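Local coordinates for soluble inorganic pyrophosphatase (Toxoplasma gondii, PDB 5WRT), which probably hydrolyses inorganic diphosphate to phosphate with the help of magnesium ions, the chain being the pyrophosphatase part of a longer protein, at residues Y2-S7 with V130-G135; V17-K22 with L27-D32; P34-G39 with R223-Y228; I72-D75 with S81-E84; W190-K195 with H207-L212. All blocks are in the same frame, centred on the assembly; numbering follows the deposited sequence.

Contact 1: Y2-S7 with V130-G135; sequences YRRLVS and VLPVGG
The guanidinium of Arg-4 lies with one face against the ring of Pro-132: Pro-132 CG sits over the centre of the group, 3.6 Å from Arg-4 CZ, and the two side chains cross at about a right angle. Val-133 O and Gly-135 CA approach the same group obliquely. The aliphatic part of the arginine does the rest of the touching, with Arg-4 CD 3.3 Å from Val-133 O and 3.6 Å from Gly-134 C. A bend at chi3 (-47°) turns the guanidinium off the line of this methylene chain. Between the segments a water receives a weak bond from Arg-4 NE (3.3 Å) and donates to Val-133 O at 2.9 Å, so the only polar link across is indirect. The surface that Arg-4 meets is a type II beta turn from Pro-132 to Gly-135, closed by Gly-135 N donating to Pro-132 O (3.0 Å). Gly-134 takes the third position with positive phi (85°), a conformation glycine readily adopts. Strand 3-7 is an outer strand of the small antiparallel sheet, bonded to strand 16-20, and Leu-19 of that neighbour touches Arg-4. The turn leads into strand 136-149 of the large sheet and is bonded through Gly-134 and Gly-135 to Val-51 on strand 47-53, so the contact brings the N-terminal strand up to the pyrophosphatase core.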
# COMPACT_ATOMS: atom_id res chain seq x y z
N TYR A 2 19.16 -15.93 -19.71
CA TYR A 2 18.10 -16.85 -20.08
C TYR A 2 17.14 -16.17 -21.04
O TYR A 2 16.96 -14.95 -20.99
CB TYR A 2 17.35 -17.35 -18.84
CG TYR A 2 18.25 -18.04 -17.84
CD1 TYR A 2 18.69 -19.34 -18.04
CD2 TYR A 2 18.70 -17.36 -16.72
CE1 TYR A 2 19.52 -19.96 -17.13
CE2 TYR A 2 19.54 -17.97 -15.80
CZ TYR A 2 19.94 -19.27 -16.01
OH TYR A 2 20.78 -19.88 -15.10
N ARG A 3 16.53 -16.96 -21.92
CA ARG A 3 15.64 -16.44 -22.95
C ARG A 3 14.19 -16.60 -22.51
O ARG A 3 13.78 -17.67 -22.06
CB ARG A 3 15.88 -17.15 -24.28
CG ARG A 3 16.99 -16.53 -25.12
CD ARG A 3 16.62 -16.47 -26.59
NE ARG A 3 15.53 -17.40 -26.93
CZ ARG A 3 15.71 -18.66 -27.30
NH1 ARG A 3 16.94 -19.16 -27.39
NH2 ARG A 3 14.66 -19.42 -27.59
N ARG A 4 13.42 -15.52 -22.65
CA ARG A 4 12.00 -15.52 -22.34
C ARG A 4 11.19 -15.82 -23.60
O ARG A 4 11.31 -15.11 -24.61
CB ARG A 4 11.59 -14.18 -21.73
CG ARG A 4 12.25 -13.90 -20.39
CD ARG A 4 11.79 -12.59 -19.79
NE ARG A 4 11.82 -11.50 -20.76
CZ ARG A 4 12.88 -10.72 -20.96
NH1 ARG A 4 13.99 -10.92 -20.25
NH2 ARG A 4 12.84 -9.75 -21.87
N LEU A 5 10.38 -16.87 -23.53
CA LEU A 5 9.44 -17.23 -24.60
C LEU A 5 8.05 -16.78 -24.16
O LEU A 5 7.42 -17.43 -23.32
CB LEU A 5 9.50 -18.72 -24.89
CG LEU A 5 10.89 -19.34 -24.97
CD1 LEU A 5 10.80 -20.84 -25.21
CD2 LEU A 5 11.73 -18.67 -26.06
N VAL A 6 7.58 -15.68 -24.73
CA VAL A 6 6.30 -15.10 -24.34
C VAL A 6 5.22 -15.63 -25.27
O VAL A 6 5.40 -15.67 -26.49
CB VAL A 6 6.38 -13.56 -24.38
CG1 VAL A 6 5.06 -12.96 -23.93
CG2 VAL A 6 7.52 -13.07 -23.50
N SER A 7 4.10 -16.02 -24.69
CA SER A 7 3.00 -16.61 -25.43
C SER A 7 1.68 -16.08 -24.89
O SER A 7 1.59 -15.66 -23.73
CB SER A 7 3.02 -18.15 -25.34
OG SER A 7 1.72 -18.68 -25.42
N VAL A 130 12.34 -1.21 -13.92
CA VAL A 130 11.28 -2.20 -14.05
C VAL A 130 11.82 -3.42 -14.78
O VAL A 130 12.38 -3.31 -15.88
CB VAL A 130 10.07 -1.61 -14.79
CG1 VAL A 130 8.94 -2.63 -14.85
CG2 VAL A 130 9.61 -0.33 -14.11
N LEU A 131 11.66 -4.60 -14.17
CA LEU A 131 12.11 -5.88 -14.70
C LEU A 131 10.94 -6.64 -15.33
O LEU A 131 9.80 -6.52 -14.87
CB LEU A 131 12.73 -6.73 -13.58
CG LEU A 131 13.90 -6.06 -12.85
CD1 LEU A 131 14.38 -6.94 -11.70
CD2 LEU A 131 15.03 -5.76 -13.82
N PRO A 132 11.19 -7.41 -16.38
CA PRO A 132 10.09 -8.07 -17.09
C PRO A 132 9.63 -9.34 -16.40
O PRO A 132 10.34 -9.95 -15.60
CB PRO A 132 10.71 -8.38 -18.46
CG PRO A 132 12.14 -8.64 -18.13
CD PRO A 132 12.49 -7.69 -17.01
N VAL A 133 8.40 -9.74 -16.73
CA VAL A 133 7.89 -11.03 -16.28
C VAL A 133 8.78 -12.13 -16.83
O VAL A 133 9.05 -12.19 -18.03
CB VAL A 133 6.43 -11.22 -16.74
CG1 VAL A 133 5.93 -12.59 -16.32
CG2 VAL A 133 5.54 -10.13 -16.18
N GLY A 134 9.25 -13.00 -15.94
CA GLY A 134 10.15 -14.06 -16.34
C GLY A 134 11.61 -13.68 -16.39
O GLY A 134 12.44 -14.53 -16.74
N GLY A 135 11.96 -12.44 -16.07
CA GLY A 135 13.36 -12.07 -15.98
C GLY A 135 14.07 -12.80 -14.86
O GLY A 135 13.48 -13.12 -13.82
O HOH W 1 8.52 -10.99 -20.59

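Contact 2: V17-K22 with L27-D32; sequences VLLSKK and LSPWHD
An antiparallel hairpin, followed by an ST turn at Ser-28, brings Leu-27 and Pro-29 back against strand 16-20. Leu-27 N donates to Leu-19 O at 3.0 Å with an N-H...O angle of 161°. The return link runs through a water that accepts from Leu-19 N (2.9 Å) and donates to Leu-27 O (2.7 Å), which bridges the two backbones where they spread apart. Leu-27 CG sits between its own backbone N and carbonyl carbon (chi1 85°), and this swings CD2 over the neighbouring strand, 3.5 Å from Ser-20 CA and 4.1 Å from Leu-19 CB. At the tip of the same Leu-19 side chain, Leu-19 CD1 packs on Pro-29 CB at 3.7 Å. Beyond Leu-27 the chain folds into the ST turn and an ST motif: Ser-28 OG accepts from Trp-30 N and, at 3.2 Å, from His-31 N. Lys-21 NZ forms a salt bridge with Glu-25, in the loop of the hairpin. Strand 3-7 flanks strand 16-20, with backbone bonds joining Leu-18 to Leu-5 and Ser-20 to Arg-3, while Pro-29 rests on Met-63 of strand 57-63 and on Thr-70, wedging the turn between the two small sheets.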
# COMPACT_ATOMS: atom_id res chain seq x y z
N VAL A 17 4.69 -17.12 -19.83
CA VAL A 17 6.10 -16.85 -20.06
C VAL A 17 6.89 -18.10 -19.71
O VAL A 17 6.83 -18.59 -18.58
CB VAL A 17 6.59 -15.64 -19.24
CG1 VAL A 17 8.07 -15.41 -19.48
CG2 VAL A 17 5.78 -14.40 -19.58
N LEU A 18 7.65 -18.60 -20.68
CA LEU A 18 8.51 -19.76 -20.52
C LEU A 18 9.96 -19.34 -20.66
O LEU A 18 10.27 -18.34 -21.32
CB LEU A 18 8.17 -20.85 -21.54
CG LEU A 18 6.82 -21.53 -21.36
CD1 LEU A 18 6.22 -21.91 -22.71
CD2 LEU A 18 6.96 -22.76 -20.48
N LEU A 19 10.85 -20.10 -20.04
CA LEU A 19 12.27 -19.80 -20.04
C LEU A 19 13.04 -20.86 -20.81
O LEU A 19 12.70 -22.04 -20.77
CB LEU A 19 12.81 -19.70 -18.61
CG LEU A 19 12.39 -18.48 -17.81
CD1 LEU A 19 13.28 -18.31 -16.60
CD2 LEU A 19 12.42 -17.23 -18.67
N SER A 20 14.07 -20.42 -21.53
CA SER A 20 14.95 -21.32 -22.25
C SER A 20 16.38 -20.80 -22.15
O SER A 20 16.60 -19.60 -21.96
CB SER A 20 14.55 -21.46 -23.73
OG SER A 20 14.63 -20.21 -24.39
N LYS A 21 17.34 -21.71 -22.26
CA LYS A 21 18.73 -21.31 -22.42
C LYS A 21 18.92 -20.61 -23.77
O LYS A 21 17.98 -20.43 -24.55
CB LYS A 21 19.67 -22.51 -22.33
CG LYS A 21 19.76 -23.17 -20.97
CD LYS A 21 20.26 -24.60 -21.12
CE LYS A 21 20.55 -25.26 -19.79
NZ LYS A 21 21.14 -26.62 -19.96
N LYS A 22 20.16 -20.22 -24.05
CA LYS A 22 20.45 -19.66 -25.36
C LYS A 22 20.70 -20.74 -26.39
O LYS A 22 20.84 -20.43 -27.58
CB LYS A 22 21.66 -18.72 -25.28
CG LYS A 22 21.35 -17.34 -24.74
CD LYS A 22 20.91 -16.38 -25.84
CE LYS A 22 20.98 -14.94 -25.36
NZ LYS A 22 19.96 -14.60 -24.32
N LEU A 27 13.59 -24.77 -20.00
CA LEU A 27 13.95 -25.13 -18.63
C LEU A 27 13.02 -24.44 -17.65
O LEU A 27 12.47 -23.38 -17.92
CB LEU A 27 15.42 -24.79 -18.33
CG LEU A 27 15.82 -23.39 -17.86
CD1 LEU A 27 17.19 -23.43 -17.22
CD2 LEU A 27 15.82 -22.44 -19.03
N SER A 28 12.85 -25.08 -16.49
CA SER A 28 12.00 -24.57 -15.42
C SER A 28 12.72 -23.49 -14.63
O SER A 28 13.84 -23.72 -14.14
CB SER A 28 11.58 -25.70 -14.49
OG SER A 28 10.89 -25.21 -13.35
N PRO A 29 12.13 -22.30 -14.47
CA PRO A 29 12.75 -21.29 -13.60
C PRO A 29 12.86 -21.72 -12.15
O PRO A 29 13.72 -21.19 -11.43
CB PRO A 29 11.81 -20.08 -13.74
CG PRO A 29 10.54 -20.62 -14.32
CD PRO A 29 10.93 -21.80 -15.15
N TRP A 30 12.03 -22.65 -11.69
CA TRP A 30 12.10 -23.12 -10.32
C TRP A 30 13.08 -24.27 -10.15
O TRP A 30 13.82 -24.31 -9.16
CB TRP A 30 10.71 -23.57 -9.84
CG TRP A 30 10.66 -23.88 -8.37
CD1 TRP A 30 11.32 -23.23 -7.37
CD2 TRP A 30 9.92 -24.94 -7.73
NE1 TRP A 30 11.03 -23.80 -6.15
CE2 TRP A 30 10.18 -24.86 -6.35
CE3 TRP A 30 9.07 -25.94 -8.20
CZ2 TRP A 30 9.61 -25.74 -5.43
CZ3 TRP A 30 8.50 -26.82 -7.29
CH2 TRP A 30 8.78 -26.71 -5.92
N HIS A 31 13.11 -25.21 -11.09
CA HIS A 31 13.92 -26.41 -10.96
C HIS A 31 15.31 -26.28 -11.56
O HIS A 31 16.28 -26.76 -10.96
CB HIS A 31 13.21 -27.61 -11.61
CG HIS A 31 11.92 -27.98 -10.96
ND1 HIS A 31 11.83 -28.45 -9.67
CD2 HIS A 31 10.65 -27.96 -11.44
CE1 HIS A 31 10.57 -28.70 -9.38
NE2 HIS A 31 9.83 -28.41 -10.44
N ASP A 32 15.44 -25.67 -12.74
CA ASP A 32 16.69 -25.80 -13.49
C ASP A 32 17.56 -24.55 -13.47
O ASP A 32 18.68 -24.60 -13.98
CB ASP A 32 16.38 -26.16 -14.95
CG ASP A 32 15.29 -27.21 -15.08
OD1 ASP A 32 15.35 -28.26 -14.41
OD2 ASP A 32 14.34 -26.95 -15.86
O HOH W 2 10.06 -22.37 -18.39

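Contact 3: P34-G39 with R223-Y228; sequences PLFPNG and RAHEHY
Leu-35 and His-225 make the main apolar contact, a CH-pi interaction in which Leu-35 CD2 stands over one face of the imidazole, 3.7 Å from the ring centroid and 25° off its normal. The methyl is offset toward the ring's rim, with Leu-35 CD2 3.5 Å from both His-225 CG and His-225 ND1, and the two side chains run antiparallel alongside each other. Both have CG anti to the backbone N (chi1 174° for Leu-35), which directs each side chain at the other segment. The aromatic contact is T-shaped: Phe-36 turns its edge toward the face of His-225, the planes being 87° apart and the centroids 5.8 Å. Its closest atoms are Phe-36 CE2 and His-225 CD2, 4.2 Å from each other. Phe-36 in turn has Leu-35 CG over the centre of one of its own faces, so leucine, phenylalanine and histidine form one compact cluster. The polar interaction is made outside the two segments, where His-225 ND1 bonds to Gln-98 O, a link that should fix the rotation of the imidazole. Leu-35 also touches Val-221, and Phe-36 touches Tyr-222, on the same helix. This is loop-on-helix packing: the chain before strand 47-53 packs Leu-35 and Phe-36 against the C-terminal helix 214-232, a helix that in family I pyrophosphatases packs against the central beta barrel.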
# COMPACT_ATOMS: atom_id res chain seq x y z
N PRO A 34 20.02 -22.25 -11.41
CA PRO A 34 20.77 -22.34 -10.16
C PRO A 34 20.43 -21.19 -9.23
O PRO A 34 20.23 -20.05 -9.67
CB PRO A 34 22.23 -22.28 -10.62
CG PRO A 34 22.19 -21.57 -11.92
CD PRO A 34 20.89 -21.99 -12.57
N LEU A 35 20.32 -21.50 -7.94
CA LEU A 35 20.06 -20.46 -6.95
C LEU A 35 21.23 -19.48 -6.86
O LEU A 35 21.02 -18.27 -6.71
CB LEU A 35 19.78 -21.08 -5.59
CG LEU A 35 19.63 -20.09 -4.43
CD1 LEU A 35 18.51 -19.10 -4.70
CD2 LEU A 35 19.39 -20.83 -3.12
N PHE A 36 22.46 -19.99 -6.96
CA PHE A 36 23.66 -19.16 -6.92
C PHE A 36 24.26 -19.04 -8.31
O PHE A 36 24.89 -20.00 -8.79
CB PHE A 36 24.69 -19.73 -5.94
CG PHE A 36 24.17 -19.93 -4.55
CD1 PHE A 36 24.02 -18.86 -3.69
CD2 PHE A 36 23.84 -21.20 -4.09
CE1 PHE A 36 23.54 -19.04 -2.40
CE2 PHE A 36 23.36 -21.39 -2.81
CZ PHE A 36 23.21 -20.30 -1.96
N PRO A 37 24.08 -17.91 -9.00
CA PRO A 37 24.59 -17.82 -10.38
C PRO A 37 26.10 -17.94 -10.49
O PRO A 37 26.60 -18.36 -11.54
CB PRO A 37 24.10 -16.44 -10.85
CG PRO A 37 23.81 -15.68 -9.59
CD PRO A 37 23.37 -16.70 -8.58
N ASN A 38 26.86 -17.60 -9.44
CA ASN A 38 28.30 -17.80 -9.42
C ASN A 38 28.73 -18.65 -8.23
O ASN A 38 29.80 -18.44 -7.66
CB ASN A 38 29.05 -16.46 -9.40
CG ASN A 38 28.45 -15.43 -10.33
OD1 ASN A 38 27.92 -15.77 -11.39
ND2 ASN A 38 28.54 -14.17 -9.94
N GLY A 39 27.90 -19.61 -7.84
CA GLY A 39 28.24 -20.50 -6.75
C GLY A 39 28.09 -19.84 -5.39
O GLY A 39 27.99 -18.62 -5.25
N ARG A 223 18.02 -22.08 4.28
CA ARG A 223 17.12 -23.09 4.83
C ARG A 223 16.06 -23.51 3.82
O ARG A 223 15.78 -24.71 3.68
CB ARG A 223 16.47 -22.57 6.11
CG ARG A 223 15.67 -23.62 6.86
CD ARG A 223 15.20 -23.11 8.21
NE ARG A 223 14.45 -21.86 8.09
CZ ARG A 223 14.81 -20.71 8.65
NH1 ARG A 223 15.92 -20.65 9.37
NH2 ARG A 223 14.07 -19.63 8.49
N ALA A 224 15.47 -22.55 3.11
CA ALA A 224 14.50 -22.89 2.07
C ALA A 224 15.16 -23.65 0.93
O ALA A 224 14.53 -24.51 0.31
CB ALA A 224 13.82 -21.63 1.56
N HIS A 225 16.43 -23.34 0.64
CA HIS A 225 17.16 -24.08 -0.38
C HIS A 225 17.34 -25.54 0.03
O HIS A 225 17.21 -26.45 -0.80
CB HIS A 225 18.52 -23.42 -0.63
CG HIS A 225 19.29 -24.02 -1.76
ND1 HIS A 225 18.75 -24.23 -3.01
CD2 HIS A 225 20.58 -24.43 -1.84
CE1 HIS A 225 19.66 -24.76 -3.80
NE2 HIS A 225 20.78 -24.89 -3.12
N GLU A 226 17.61 -25.78 1.32
CA GLU A 226 17.81 -27.15 1.79
C GLU A 226 16.50 -27.92 1.81
O GLU A 226 16.48 -29.13 1.54
CB GLU A 226 18.44 -27.13 3.18
CG GLU A 226 19.90 -26.70 3.19
N HIS A 227 15.39 -27.25 2.14
CA HIS A 227 14.08 -27.89 2.04
C HIS A 227 13.83 -28.40 0.63
O HIS A 227 13.35 -29.53 0.44
CB HIS A 227 12.97 -26.91 2.44
CG HIS A 227 12.95 -26.56 3.90
ND1 HIS A 227 13.22 -27.48 4.89
CD2 HIS A 227 12.68 -25.40 4.53
CE1 HIS A 227 13.12 -26.89 6.07
NE2 HIS A 227 12.80 -25.63 5.88
N TYR A 228 14.14 -27.58 -0.38
CA TYR A 228 13.96 -28.00 -1.76
C TYR A 228 14.86 -29.18 -2.10
O TYR A 228 14.42 -30.18 -2.66
CB TYR A 228 14.22 -26.83 -2.71
CG TYR A 228 14.14 -27.21 -4.17
CD1 TYR A 228 12.92 -27.21 -4.84
CD2 TYR A 228 15.28 -27.57 -4.89
CE1 TYR A 228 12.84 -27.56 -6.17
CE2 TYR A 228 15.20 -27.92 -6.22
CZ TYR A 228 13.98 -27.92 -6.86
OH TYR A 228 13.89 -28.27 -8.18

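Contact 4: I72-D75 with S81-E84; sequences IMQD and SLRE
With CG anti to the backbone N (chi1 -171°) and an extended chain beyond it, Gln-74 sends its amide across to the backbone of Arg-83. Gln-74 NE2 donates to Arg-83 O at 3.1 Å, nearly straight at 174°; the oxygen lies in the amide plane, but the nitrogen stands above the carbonyl plane. The same NE2 also gives a bond to a water that donates to Glu-84 OE2 (2.6 Å). Leu-82 crosses the glutamine at about a right angle, Leu-82 CB lying 3.5 Å from Gln-74 NE2. Next along, Arg-83 N donates to Asp-75 O at 2.9 Å. The side chains of these two residues run side by side to a salt bridge, Arg-83 NH1 to Asp-75 OD2 at 2.8 Å: NH1 approaches from above the carboxylate plane, while OD2 lies at the guanidinium edge, near its plane. Glu-84 OE1 pairs with Arg-58. The contact joins the end of strand 72-74 to the loop leading into strand 84-89, beside Lys-60 of strand 57-63, to whose backbone both Asp-75 and Arg-83 are bonded.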
# COMPACT_ATOMS: atom_id res chain seq x y z
N ILE A 72 5.33 -19.06 -15.98
CA ILE A 72 4.73 -17.97 -15.22
C ILE A 72 3.43 -17.58 -15.93
O ILE A 72 3.44 -17.25 -17.12
CB ILE A 72 5.68 -16.77 -15.11
CG1 ILE A 72 6.93 -17.16 -14.33
CG2 ILE A 72 4.99 -15.59 -14.45
CD1 ILE A 72 7.97 -16.06 -14.27
N MET A 73 2.33 -17.63 -15.19
CA MET A 73 1.01 -17.27 -15.70
C MET A 73 0.28 -16.52 -14.61
O MET A 73 0.72 -16.46 -13.46
CB MET A 73 0.21 -18.52 -16.12
CG MET A 73 0.95 -19.50 -17.01
SD MET A 73 -0.08 -20.85 -17.60
CE MET A 73 -1.26 -19.99 -18.64
N GLN A 74 -0.86 -15.93 -14.97
CA GLN A 74 -1.65 -15.19 -14.00
C GLN A 74 -2.47 -16.14 -13.15
O GLN A 74 -3.08 -17.09 -13.65
CB GLN A 74 -2.56 -14.18 -14.70
CG GLN A 74 -3.26 -13.23 -13.75
CD GLN A 74 -3.81 -12.00 -14.45
OE1 GLN A 74 -3.63 -11.83 -15.65
NE2 GLN A 74 -4.47 -11.13 -13.69
N ASP A 75 -2.48 -15.89 -11.84
CA ASP A 75 -3.25 -16.71 -10.92
C ASP A 75 -4.74 -16.59 -11.21
O ASP A 75 -5.22 -15.57 -11.70
CB ASP A 75 -2.96 -16.30 -9.48
CG ASP A 75 -3.47 -17.30 -8.46
OD1 ASP A 75 -3.48 -18.51 -8.76
OD2 ASP A 75 -3.87 -16.87 -7.36
N SER A 81 -11.79 -16.55 -12.89
CA SER A 81 -11.41 -15.25 -13.41
C SER A 81 -9.97 -14.93 -13.01
O SER A 81 -9.45 -15.45 -12.01
CB SER A 81 -12.35 -14.17 -12.89
OG SER A 81 -12.57 -14.31 -11.50
N LEU A 82 -9.33 -14.09 -13.80
CA LEU A 82 -7.96 -13.67 -13.51
C LEU A 82 -7.90 -12.92 -12.18
O LEU A 82 -8.71 -12.03 -11.92
CB LEU A 82 -7.44 -12.79 -14.64
CG LEU A 82 -7.30 -13.51 -15.98
CD1 LEU A 82 -6.95 -12.52 -17.06
CD2 LEU A 82 -6.25 -14.60 -15.89
N ARG A 83 -6.94 -13.30 -11.34
CA ARG A 83 -6.79 -12.69 -10.02
C ARG A 83 -5.74 -11.59 -10.07
O ARG A 83 -4.65 -11.78 -10.63
CB ARG A 83 -6.42 -13.74 -8.97
CG ARG A 83 -5.91 -13.15 -7.66
CD ARG A 83 -5.62 -14.21 -6.61
NE ARG A 83 -6.84 -14.66 -5.96
CZ ARG A 83 -7.25 -15.92 -5.90
NH1 ARG A 83 -6.53 -16.88 -6.47
NH2 ARG A 83 -8.38 -16.23 -5.28
N GLU A 84 -6.07 -10.45 -9.49
CA GLU A 84 -5.15 -9.34 -9.30
C GLU A 84 -5.06 -9.02 -7.82
O GLU A 84 -5.99 -9.30 -7.05
CB GLU A 84 -5.60 -8.08 -10.06
CG GLU A 84 -5.67 -8.22 -11.56
CD GLU A 84 -5.96 -6.90 -12.24
OE1 GLU A 84 -6.18 -5.90 -11.52
OE2 GLU A 84 -5.99 -6.86 -13.49
O HOH W 3 -5.89 -8.83 -15.11

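Contact 5: W190-K195 with H207-L212; sequences WFRWYK and HDEAAL
Glu-209 OE2 accepts from Arg-192 NH1 at 2.8 Å and 169°, the shorter half of a two-pronged salt bridge; the other half runs from Arg-192 NH2 to Glu-209 OE1 at 3.0 Å. The guanidinium grips end-on, with both oxygens near its plane, yet each is met from above the carboxylate plane because the two groups are tilted 47° apart. Bends at chi2 and chi3 of Arg-192 aim that end at the glutamate, whose own chain is extended beyond CG. The pair ties the later part of helix 183-193 to the irregular stretch of strand 204-212, an edge neighbour of strand 136-149 in the large sheet. Arg-192 NE holds Glu-189 in a second salt bridge, so the arginine is anchored on both its NE and its terminal nitrogens. The second subunit comes close here: Gly-182 of that chain packs on Arg-192, and its carbonyl oxygen accepts from Trp-193 NE1, while Trp-91 of the second subunit meets Trp-193 edge-to-face.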
# COMPACT_ATOMS: atom_id res chain seq x y z
N TRP A 190 2.85 -2.46 2.82
CA TRP A 190 2.17 -3.02 1.66
C TRP A 190 1.67 -4.43 1.95
O TRP A 190 0.50 -4.74 1.74
CB TRP A 190 3.10 -3.02 0.44
CG TRP A 190 2.38 -3.14 -0.86
CD1 TRP A 190 2.04 -2.13 -1.71
CD2 TRP A 190 1.89 -4.35 -1.46
NE1 TRP A 190 1.38 -2.63 -2.80
CE2 TRP A 190 1.27 -3.99 -2.68
CE3 TRP A 190 1.91 -5.70 -1.09
CZ2 TRP A 190 0.68 -4.92 -3.52
CZ3 TRP A 190 1.32 -6.63 -1.94
CH2 TRP A 190 0.71 -6.24 -3.14
N PHE A 191 2.56 -5.29 2.44
CA PHE A 191 2.18 -6.67 2.71
C PHE A 191 1.36 -6.83 3.98
O PHE A 191 0.71 -7.86 4.16
CB PHE A 191 3.42 -7.56 2.76
CG PHE A 191 3.99 -7.86 1.40
CD1 PHE A 191 3.39 -8.80 0.58
CD2 PHE A 191 5.10 -7.18 0.93
CE1 PHE A 191 3.90 -9.07 -0.68
CE2 PHE A 191 5.61 -7.44 -0.33
CZ PHE A 191 5.01 -8.39 -1.13
N ARG A 192 1.37 -5.83 4.87
CA ARG A 192 0.50 -5.89 6.04
C ARG A 192 -0.96 -5.67 5.65
O ARG A 192 -1.86 -6.31 6.21
CB ARG A 192 0.93 -4.85 7.08
CG ARG A 192 0.24 -5.02 8.43
CD ARG A 192 0.02 -3.69 9.14
NE ARG A 192 1.27 -2.99 9.42
CZ ARG A 192 2.03 -3.20 10.49
NH1 ARG A 192 1.66 -4.10 11.39
NH2 ARG A 192 3.15 -2.52 10.65
N TRP A 193 -1.22 -4.78 4.69
CA TRP A 193 -2.56 -4.29 4.42
C TRP A 193 -3.19 -4.83 3.14
O TRP A 193 -4.40 -4.67 2.97
CB TRP A 193 -2.55 -2.76 4.36
CG TRP A 193 -2.32 -2.09 5.68
CD1 TRP A 193 -1.14 -1.58 6.14
CD2 TRP A 193 -3.29 -1.86 6.71
NE1 TRP A 193 -1.32 -1.05 7.40
CE2 TRP A 193 -2.62 -1.21 7.77
CE3 TRP A 193 -4.65 -2.15 6.84
CZ2 TRP A 193 -3.28 -0.84 8.95
CZ3 TRP A 193 -5.30 -1.78 8.01
CH2 TRP A 193 -4.61 -1.13 9.05
N TYR A 194 -2.42 -5.46 2.25
CA TYR A 194 -2.91 -5.69 0.89
C TYR A 194 -4.04 -6.72 0.81
O TYR A 194 -4.71 -6.79 -0.23
CB TYR A 194 -1.77 -6.10 -0.03
CG TYR A 194 -1.32 -7.54 0.10
CD1 TYR A 194 -0.78 -8.02 1.28
CD2 TYR A 194 -1.41 -8.41 -0.98
CE1 TYR A 194 -0.36 -9.33 1.40
CE2 TYR A 194 -1.00 -9.72 -0.87
CZ TYR A 194 -0.47 -10.18 0.32
OH TYR A 194 -0.05 -11.48 0.43
N LYS A 195 -4.27 -7.51 1.85
CA LYS A 195 -5.36 -8.48 1.82
C LYS A 195 -6.55 -8.04 2.67
O LYS A 195 -7.47 -8.84 2.90
CB LYS A 195 -4.86 -9.85 2.29
CG LYS A 195 -3.89 -10.53 1.34
CD LYS A 195 -3.37 -11.83 1.95
CE LYS A 195 -2.92 -12.80 0.85
NZ LYS A 195 -3.17 -14.25 1.20
N HIS A 207 9.18 -11.33 14.82
CA HIS A 207 10.38 -10.60 15.24
C HIS A 207 10.07 -9.13 15.52
O HIS A 207 10.86 -8.24 15.21
CB HIS A 207 11.50 -10.72 14.20
CG HIS A 207 12.00 -12.12 14.01
ND1 HIS A 207 13.00 -12.67 14.79
CD2 HIS A 207 11.64 -13.09 13.13
CE1 HIS A 207 13.23 -13.91 14.40
NE2 HIS A 207 12.42 -14.19 13.39
N ASP A 208 8.90 -8.88 16.11
CA ASP A 208 8.46 -7.53 16.48
C ASP A 208 8.46 -6.60 15.27
O ASP A 208 8.78 -5.41 15.37
CB ASP A 208 9.33 -6.96 17.60
CG ASP A 208 9.22 -7.76 18.89
OD1 ASP A 208 8.10 -8.23 19.21
OD2 ASP A 208 10.25 -7.92 19.58
N GLU A 209 8.10 -7.14 14.10
CA GLU A 209 7.97 -6.41 12.84
C GLU A 209 9.30 -5.92 12.28
O GLU A 209 9.31 -5.18 11.29
CB GLU A 209 7.01 -5.22 12.95
CG GLU A 209 5.68 -5.54 13.59
CD GLU A 209 4.63 -4.50 13.27
OE1 GLU A 209 5.00 -3.40 12.81
OE2 GLU A 209 3.43 -4.79 13.48
N ALA A 210 10.42 -6.31 12.88
CA ALA A 210 11.71 -5.82 12.41
C ALA A 210 12.07 -6.41 11.06
O ALA A 210 11.70 -7.54 10.72
CB ALA A 210 12.81 -6.15 13.43
N ALA A 211 12.80 -5.62 10.27
CA ALA A 211 13.45 -6.15 9.08
C ALA A 211 14.74 -6.83 9.53
O ALA A 211 15.68 -6.17 9.96
CB ALA A 211 13.74 -5.03 8.07
N LEU A 212 14.77 -8.16 9.44
CA LEU A 212 15.92 -8.90 9.89
C LEU A 212 17.15 -8.53 9.05
O LEU A 212 17.02 -8.21 7.86
CB LEU A 212 15.64 -10.40 9.80
CG LEU A 212 14.80 -10.95 10.96
CD1 LEU A 212 14.83 -12.47 10.99
CD2 LEU A 212 15.23 -10.36 12.30

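Overall arrangement
From the N terminus, strand 3-7 opens the long loop that contact 1 closes at 130-135. Nested inside it, contact 2 closes a short hairpin between 17-22 and 27-32, and contact 4 a second short loop between 72-75 and 81-84. Contacts 1 and 2 share a sheet through strands 3-7 and 16-20; Ile-72 joins contact 4 to both, bonding to Val-17 and packing on Val-133. Contact 3 starts within the loop of contact 1 and ends at helix 214-232, so the two cross; a probable hydrogen bond between His-31 and Tyr-228 joins contact 2 to contact 3. Contacts 4 and 5 both nest within contact 3, and contact 5 lies across the chain's centre from contacts 1 and 2, near the second subunit.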